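Local coordinates for dehydroascorbate reductase (Chlamydomonas reinhardtii, PDB 5XFT), which probably reduces dehydroascorbate to ascorbate, oxidising two molecules of glutathione to glutathione disulfide, as a member of the GST superfamily, at residues 23-28 against 158-163; 143-148 against 153-158. All coordinates share one frame; numbering follows the deposited sequence.

Interaction 1: 23-28 against 158-163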
ATOM      1  N   PHE A  23      -0.442   1.560  -4.120  1.00 12.71           N
ATOM      2  CA  PHE A  23      -0.415   2.998  -3.868  1.00 11.52           C
ATOM      3  C   PHE A  23      -1.817   3.539  -3.594  1.00 18.49           C
ATOM      4  O   PHE A  23      -2.025   4.312  -2.644  1.00 27.89           O
ATOM      5  CB  PHE A  23       0.251   3.707  -5.048  1.00 11.59           C
ATOM      6  CG  PHE A  23       1.615   3.171  -5.361  1.00 13.18           C
ATOM      7  CD1 PHE A  23       2.733   3.695  -4.740  1.00 19.99           C
ATOM      8  CD2 PHE A  23       1.780   2.116  -6.247  1.00 21.91           C
ATOM      9  CE1 PHE A  23       4.000   3.188  -5.006  1.00 22.12           C
ATOM     10  CE2 PHE A  23       3.043   1.604  -6.518  1.00 22.81           C
ATOM     11  CZ  PHE A  23       4.154   2.143  -5.895  1.00 20.96           C
ATOM     12  N   CYS A  24      -2.790   3.132  -4.419  1.00 18.37           N
ATOM     13  CA  CYS A  24      -4.193   3.292  -4.050  1.00 15.14           C
ATOM     14  C   CYS A  24      -4.439   2.747  -2.657  1.00 14.54           C
ATOM     15  O   CYS A  24      -5.089   3.395  -1.826  1.00 11.99           O
ATOM     16  CB  CYS A  24      -5.097   2.555  -5.034  1.00 13.85           C
ATOM     17  SG  CYS A  24      -5.000   3.048  -6.746  1.00 21.28           S
ATOM     18  N   HIS A  25      -3.926   1.545  -2.386  1.00 13.71           N
ATOM     19  CA  HIS A  25      -4.087   0.957  -1.063  1.00 17.80           C
ATOM     20  C   HIS A  25      -3.548   1.886   0.018  1.00 21.29           C
ATOM     21  O   HIS A  25      -4.147   2.011   1.091  1.00 26.55           O
ATOM     22  CB  HIS A  25      -3.396  -0.407  -1.007  1.00 12.85           C
ATOM     23  CG  HIS A  25      -3.851  -1.271   0.128  1.00 16.01           C
ATOM     24  ND1 HIS A  25      -3.273  -2.488   0.412  1.00 17.24           N
ATOM     25  CD2 HIS A  25      -4.831  -1.097   1.045  1.00 17.51           C
ATOM     26  CE1 HIS A  25      -3.871  -3.025   1.461  1.00 19.56           C
ATOM     27  NE2 HIS A  25      -4.819  -2.201   1.866  1.00 20.88           N
ATOM     28  N   ARG A  26      -2.434   2.567  -0.258  1.00 14.58           N
ATOM     29  CA  ARG A  26      -1.854   3.462   0.739  1.00  8.54           C
ATOM     30  C   ARG A  26      -2.770   4.653   1.004  1.00 11.05           C
ATOM     31  O   ARG A  26      -3.024   5.013   2.163  1.00 10.48           O
ATOM     32  CB  ARG A  26      -0.468   3.935   0.292  1.00 10.53           C
ATOM     33  CG  ARG A  26      -0.043   5.247   0.962  1.00 19.95           C
ATOM     34  CD  ARG A  26       1.145   5.927   0.253  1.00 20.23           C
ATOM     35  NE  ARG A  26       1.970   6.659   1.200  1.00 16.53           N
ATOM     36  CZ  ARG A  26       2.954   7.466   0.816  1.00 19.36           C
ATOM     37  NH1 ARG A  26       3.215   7.607  -0.480  1.00 15.74           N
ATOM     38  NH2 ARG A  26       3.697   8.120   1.698  1.00 21.84           N
ATOM     39  N   VAL A  27      -3.296   5.267  -0.058  1.00  5.95           N
ATOM     40  CA  VAL A  27      -4.228   6.376   0.146  1.00  7.07           C
ATOM     41  C   VAL A  27      -5.463   5.918   0.918  1.00 14.50           C
ATOM     42  O   VAL A  27      -5.896   6.575   1.875  1.00 21.27           O
ATOM     43  CB  VAL A  27      -4.598   7.010  -1.204  1.00  5.40           C
ATOM     44  CG1 VAL A  27      -5.740   7.993  -1.033  1.00  7.65           C
ATOM     45  CG2 VAL A  27      -3.383   7.693  -1.791  1.00  5.35           C
ATOM     46  N   LEU A  28      -6.035   4.772   0.531  1.00 16.51           N
ATOM     47  CA  LEU A  28      -7.223   4.247   1.199  1.00 17.75           C
ATOM     48  C   LEU A  28      -6.971   3.991   2.678  1.00 24.01           C
ATOM     49  O   LEU A  28      -7.798   4.340   3.533  1.00 25.09           O
ATOM     50  CB  LEU A  28      -7.678   2.958   0.521  1.00 17.12           C
ATOM     51  CG  LEU A  28      -8.093   3.029  -0.940  1.00 16.99           C
ATOM     52  CD1 LEU A  28      -8.379   1.642  -1.443  1.00 16.78           C
ATOM     53  CD2 LEU A  28      -9.306   3.899  -1.061  1.00 12.02           C
ATOM     54  N   LEU A 158       3.963   1.047   3.725  1.00 21.97           N
ATOM     55  CA  LEU A 158       4.732  -0.190   3.690  1.00 17.70           C
ATOM     56  C   LEU A 158       3.878  -1.436   3.814  1.00 14.18           C
ATOM     57  O   LEU A 158       4.238  -2.479   3.260  1.00 23.07           O
ATOM     58  CB  LEU A 158       5.776  -0.206   4.810  1.00 21.08           C
ATOM     59  CG  LEU A 158       7.035   0.636   4.623  1.00 27.79           C
ATOM     60  CD1 LEU A 158       8.011   0.339   5.746  1.00 30.98           C
ATOM     61  CD2 LEU A 158       7.674   0.365   3.266  1.00 27.42           C
ATOM     62  N   ALA A 159       2.772  -1.367   4.548  1.00 11.64           N
ATOM     63  CA  ALA A 159       1.934  -2.553   4.705  1.00 14.20           C
ATOM     64  C   ALA A 159       1.390  -3.083   3.378  1.00 19.47           C
ATOM     65  O   ALA A 159       1.409  -4.311   3.188  1.00 19.08           O
ATOM     66  CB  ALA A 159       0.806  -2.254   5.697  1.00 14.29           C
ATOM     67  N   PRO A 160       0.909  -2.260   2.435  1.00 23.96           N
ATOM     68  CA  PRO A 160       0.521  -2.830   1.133  1.00 24.11           C
ATOM     69  C   PRO A 160       1.679  -3.470   0.386  1.00 25.49           C
ATOM     70  O   PRO A 160       1.512  -4.553  -0.193  1.00 33.86           O
ATOM     71  CB  PRO A 160      -0.043  -1.617   0.380  1.00 30.15           C
ATOM     72  CG  PRO A 160      -0.504  -0.696   1.456  1.00 28.27           C
ATOM     73  CD  PRO A 160       0.520  -0.841   2.538  1.00 21.84           C
ATOM     74  N   LYS A 161       2.855  -2.831   0.381  1.00 20.22           N
ATOM     75  CA  LYS A 161       4.011  -3.424  -0.288  1.00 20.27           C
ATOM     76  C   LYS A 161       4.384  -4.767   0.332  1.00 26.08           C
ATOM     77  O   LYS A 161       4.687  -5.726  -0.385  1.00 31.14           O
ATOM     78  CB  LYS A 161       5.194  -2.464  -0.247  1.00 13.48           C
ATOM     79  CG  LYS A 161       4.873  -1.091  -0.789  1.00 22.62           C
ATOM     80  CD  LYS A 161       6.096  -0.194  -0.827  1.00 27.86           C
ATOM     81  CE  LYS A 161       5.711   1.228  -1.210  1.00 32.62           C
ATOM     82  NZ  LYS A 161       6.900   2.125  -1.331  1.00 38.89           N
ATOM     83  N   LEU A 162       4.349  -4.862   1.662  1.00 25.48           N
ATOM     84  CA  LEU A 162       4.655  -6.130   2.315  1.00 30.54           C
ATOM     85  C   LEU A 162       3.599  -7.181   1.993  1.00 34.36           C
ATOM     86  O   LEU A 162       3.925  -8.361   1.801  1.00 39.01           O
ATOM     87  CB  LEU A 162       4.771  -5.919   3.825  1.00 30.59           C
ATOM     88  CG  LEU A 162       5.097  -7.136   4.686  1.00 25.21           C
ATOM     89  CD1 LEU A 162       6.510  -7.618   4.426  1.00 24.11           C
ATOM     90  CD2 LEU A 162       4.901  -6.801   6.154  1.00 30.42           C
ATOM     91  N   TYR A 163       2.330  -6.768   1.943  1.00 27.09           N
ATOM     92  CA  TYR A 163       1.244  -7.661   1.550  1.00 23.86           C
ATOM     93  C   TYR A 163       1.522  -8.283   0.186  1.00 25.72           C
ATOM     94  O   TYR A 163       1.515  -9.515   0.024  1.00 31.08           O
ATOM     95  CB  TYR A 163      -0.061  -6.864   1.528  1.00 26.50           C
ATOM     96  CG  TYR A 163      -1.343  -7.669   1.477  1.00 27.79           C
ATOM     97  CD1 TYR A 163      -1.381  -9.000   1.871  1.00 22.69           C
ATOM     98  CD2 TYR A 163      -2.516  -7.088   1.019  1.00 26.75           C
ATOM     99  CE1 TYR A 163      -2.557  -9.717   1.820  1.00 27.04           C
ATOM    100  CE2 TYR A 163      -3.690  -7.793   0.966  1.00 26.70           C
ATOM    101  CZ  TYR A 163      -3.711  -9.107   1.363  1.00 28.79           C
ATOM    102  OH  TYR A 163      -4.895  -9.805   1.302  1.00 29.87           O
TER
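Pro160 sets CB and CG against the side chain of His25, and this pair supplies most of the 203 Å² buried between segments 23-28 and 158-163. The imidazole ND1 lies 3.3 Å from Pro160 CB, and His25 CG is 3.6 Å from Pro160 CG, so the pyrrolidine ring crosses His25 obliquely, touching CB, CG and ND1. With CG turned anti to the backbone N (chi1 -162°), the histidine ring extends along the partner helix toward Tyr163, whose CD2 stands 4.3 Å from His25 CE1, at the imidazole edge. Pro160 CG also meets the backbone N of Arg26, at 4.2 Å. As a proline, Pro160 has no N-H to give to the preceding turn, and helix 153-173 kinks here. The short segments run in broadly opposite directions, at 141°, with their axes 8.6 Å apart at closest approach. The contact joins the thioredoxin-like N-terminal domain to the all-helical C-terminal domain of the GST fold.

No hydrogen bond crosses between these two segments; the polar ends turn to the C-terminal part of the chain, where His25 ND1 bonds to Tyr202 OH and Tyr163 OH to Asp201. Trp197 packs against both rings. The chemistry is therefore van der Waals packing of a proline against a polar ring, with the imidazole's hydrogen bonding met at least in part by a tyrosine hydroxyl.

Interaction 2: 143-148 against 153-158; sequences GPLFGG and GTDCSL
The carboxylate of Asp155 holds the turn at Leu145 to Gly148 by two backbone N-H groups. Phe146 N donates to Asp155 OD1 over 3.1 Å at the syn lone pair, with an N-H...O angle of 146°, while Gly147 N reaches Asp155 OD2 at 3.2 Å, also from the syn side but 28° out of the carboxylate plane. Leu145 CB rests 3.4 Å from that OD2. The Phe146 ring brings its edge to OD1 and offers a face to Thr154, whose CG2 makes a CH-pi contact 3.7 Å from the ring centroid. In Thr154, chi1 -69° sets OG1 beside the backbone N and the methyl anti to it, over the ring. Phe146 CZ meets Leu158 CD1 at 4.2 Å.

In the next shell, Tyr187 OH bonds to Asp155 OD1 and its ring meets that of Phe146 edge-to-face; Thr154 OG1 pairs with Ser93. Without the Asp155 carboxylate, as with an alanine here, the Phe146 and Gly147 amides and the Tyr187 hydroxyl would probably lose their shared partner, and the type I turn would be freer to shift. Within the C-terminal domain, a buried carboxylate thus fastens the loop to the first turn of helix 153-173, its charge probably moderated by these donors.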
ATOM      1  N   GLY A 143       3.666  -0.767  20.565  1.00 46.74           N
ATOM      2  CA  GLY A 143       2.657  -1.472  19.808  1.00 45.76           C
ATOM      3  C   GLY A 143       3.245  -2.234  18.633  1.00 40.54           C
ATOM      4  O   GLY A 143       4.417  -2.067  18.278  1.00 36.82           O
ATOM      5  N   PRO A 144       2.432  -3.086  17.998  1.00 32.65           N
ATOM      6  CA  PRO A 144       2.947  -3.943  16.916  1.00 26.04           C
ATOM      7  C   PRO A 144       3.054  -3.263  15.554  1.00 28.30           C
ATOM      8  O   PRO A 144       3.697  -3.823  14.652  1.00 20.94           O
ATOM      9  CB  PRO A 144       1.932  -5.090  16.877  1.00 17.85           C
ATOM     10  CG  PRO A 144       0.659  -4.473  17.357  1.00 27.49           C
ATOM     11  CD  PRO A 144       1.020  -3.365  18.315  1.00 28.44           C
ATOM     12  N   LEU A 145       2.459  -2.087  15.372  1.00 24.53           N
ATOM     13  CA  LEU A 145       2.569  -1.341  14.129  1.00 29.37           C
ATOM     14  C   LEU A 145       3.624  -0.250  14.252  1.00 32.48           C
ATOM     15  O   LEU A 145       4.044   0.128  15.347  1.00 42.56           O
ATOM     16  CB  LEU A 145       1.226  -0.716  13.748  1.00 30.66           C
ATOM     17  CG  LEU A 145      -0.008  -1.594  13.879  1.00 27.17           C
ATOM     18  CD1 LEU A 145      -1.226  -0.769  13.558  1.00 31.59           C
ATOM     19  CD2 LEU A 145       0.098  -2.790  12.951  1.00 30.32           C
ATOM     20  N   PHE A 146       4.045   0.271  13.099  1.00 26.37           N
ATOM     21  CA  PHE A 146       4.959   1.405  13.101  1.00 27.39           C
ATOM     22  C   PHE A 146       4.373   2.605  13.828  1.00 28.52           C
ATOM     23  O   PHE A 146       5.128   3.469  14.281  1.00 37.68           O
ATOM     24  CB  PHE A 146       5.326   1.800  11.668  1.00 25.15           C
ATOM     25  CG  PHE A 146       6.196   0.798  10.968  1.00 29.02           C
ATOM     26  CD1 PHE A 146       5.643  -0.131  10.102  1.00 24.66           C
ATOM     27  CD2 PHE A 146       7.570   0.785  11.177  1.00 26.87           C
ATOM     28  CE1 PHE A 146       6.437  -1.054   9.455  1.00 18.99           C
ATOM     29  CE2 PHE A 146       8.373  -0.137  10.528  1.00 26.13           C
ATOM     30  CZ  PHE A 146       7.805  -1.059   9.666  1.00 23.74           C
ATOM     31  N   GLY A 147       3.047   2.685  13.932  1.00 33.12           N
ATOM     32  CA  GLY A 147       2.399   3.741  14.681  1.00 37.64           C
ATOM     33  C   GLY A 147       1.881   3.220  16.001  1.00 44.21           C
ATOM     34  O   GLY A 147       0.808   3.618  16.466  1.00 50.48           O
ATOM     35  N   GLY A 148       2.638   2.306  16.601  1.00 46.31           N
ATOM     36  CA  GLY A 148       2.257   1.693  17.856  1.00 42.59           C
ATOM     37  C   GLY A 148       0.998   0.865  17.751  1.00 43.02           C
ATOM     38  O   GLY A 148       1.011  -0.248  17.219  1.00 44.02           O
ATOM     39  N   GLY A 153       1.696   6.668   8.905  1.00 25.70           N
ATOM     40  CA  GLY A 153       2.029   6.950   7.516  1.00 23.60           C
ATOM     41  C   GLY A 153       2.951   5.897   6.933  1.00 25.50           C
ATOM     42  O   GLY A 153       2.839   5.530   5.756  1.00 21.25           O
ATOM     43  N   THR A 154       3.861   5.379   7.765  1.00 35.52           N
ATOM     44  CA  THR A 154       4.738   4.283   7.368  1.00 26.36           C
ATOM     45  C   THR A 154       3.968   2.975   7.229  1.00 24.08           C
ATOM     46  O   THR A 154       4.250   2.179   6.329  1.00 28.41           O
ATOM     47  CB  THR A 154       5.870   4.150   8.386  1.00 21.42           C
ATOM     48  OG1 THR A 154       6.736   5.288   8.276  1.00 20.46           O
ATOM     49  CG2 THR A 154       6.664   2.874   8.153  1.00 27.70           C
ATOM     50  N   ASP A 155       2.992   2.735   8.108  1.00 19.63           N
ATOM     51  CA  ASP A 155       2.101   1.594   7.930  1.00 23.11           C
ATOM     52  C   ASP A 155       1.360   1.696   6.603  1.00 29.45           C
ATOM     53  O   ASP A 155       1.253   0.716   5.856  1.00 22.98           O
ATOM     54  CB  ASP A 155       1.097   1.528   9.078  1.00 31.61           C
ATOM     55  CG  ASP A 155       1.725   1.118  10.389  1.00 33.87           C
ATOM     56  OD1 ASP A 155       2.579   0.208  10.387  1.00 29.99           O
ATOM     57  OD2 ASP A 155       1.363   1.722  11.422  1.00 33.36           O
ATOM     58  N   CYS A 156       0.829   2.886   6.304  1.00 30.30           N
ATOM     59  CA  CYS A 156       0.051   3.075   5.087  1.00 27.74           C
ATOM     60  C   CYS A 156       0.901   2.879   3.843  1.00 26.78           C
ATOM     61  O   CYS A 156       0.401   2.379   2.829  1.00 24.63           O
ATOM     62  CB  CYS A 156      -0.589   4.464   5.082  1.00 25.40           C
ATOM     63  SG  CYS A 156      -1.840   4.700   6.383  1.00 26.28           S
ATOM     64  N   SER A 157       2.180   3.256   3.896  1.00 19.89           N
ATOM     65  CA  SER A 157       3.032   3.080   2.723  1.00 15.85           C
ATOM     66  C   SER A 157       3.577   1.656   2.607  1.00 18.88           C
ATOM     67  O   SER A 157       3.655   1.106   1.502  1.00 16.37           O
ATOM     68  CB  SER A 157       4.186   4.076   2.757  1.00 15.06           C
ATOM     69  OG  SER A 157       5.074   3.835   1.680  1.00 23.29           O
ATOM     70  N   LEU A 158       3.963   1.047   3.725  1.00 21.97           N
ATOM     71  CA  LEU A 158       4.732  -0.190   3.690  1.00 17.70           C
ATOM     72  C   LEU A 158       3.878  -1.436   3.814  1.00 14.18           C
ATOM     73  O   LEU A 158       4.238  -2.479   3.260  1.00 23.07           O
ATOM     74  CB  LEU A 158       5.776  -0.206   4.810  1.00 21.08           C
ATOM     75  CG  LEU A 158       7.035   0.636   4.623  1.00 27.79           C
ATOM     76  CD1 LEU A 158       8.011   0.339   5.746  1.00 30.98           C
ATOM     77  CD2 LEU A 158       7.674   0.365   3.266  1.00 27.42           C
TER

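In the fold
Both contacts draw on helix 153-173 and share Leu158, with their centres 11 Å apart. Interaction 2 fixes the loop against the start of this helix, inside the C-terminal domain; interaction 1 lies a turn further on, where the same helix meets the N-terminal domain near the middle of the chain. The two also touch directly: Arg26 CB packs 3.1 Å from Cys156 O, and Pro160 CD lies 3.7 Å from Asp155 O. Tyr187, which meets interaction 2, also touches Ala159 and Leu162 of segment 158-163. Cys21, just before helix 22-33, and Cys24, in its first turn, form a CxxC pattern of thioredoxin type, consistent with interaction 1 lying close to the probable redox site.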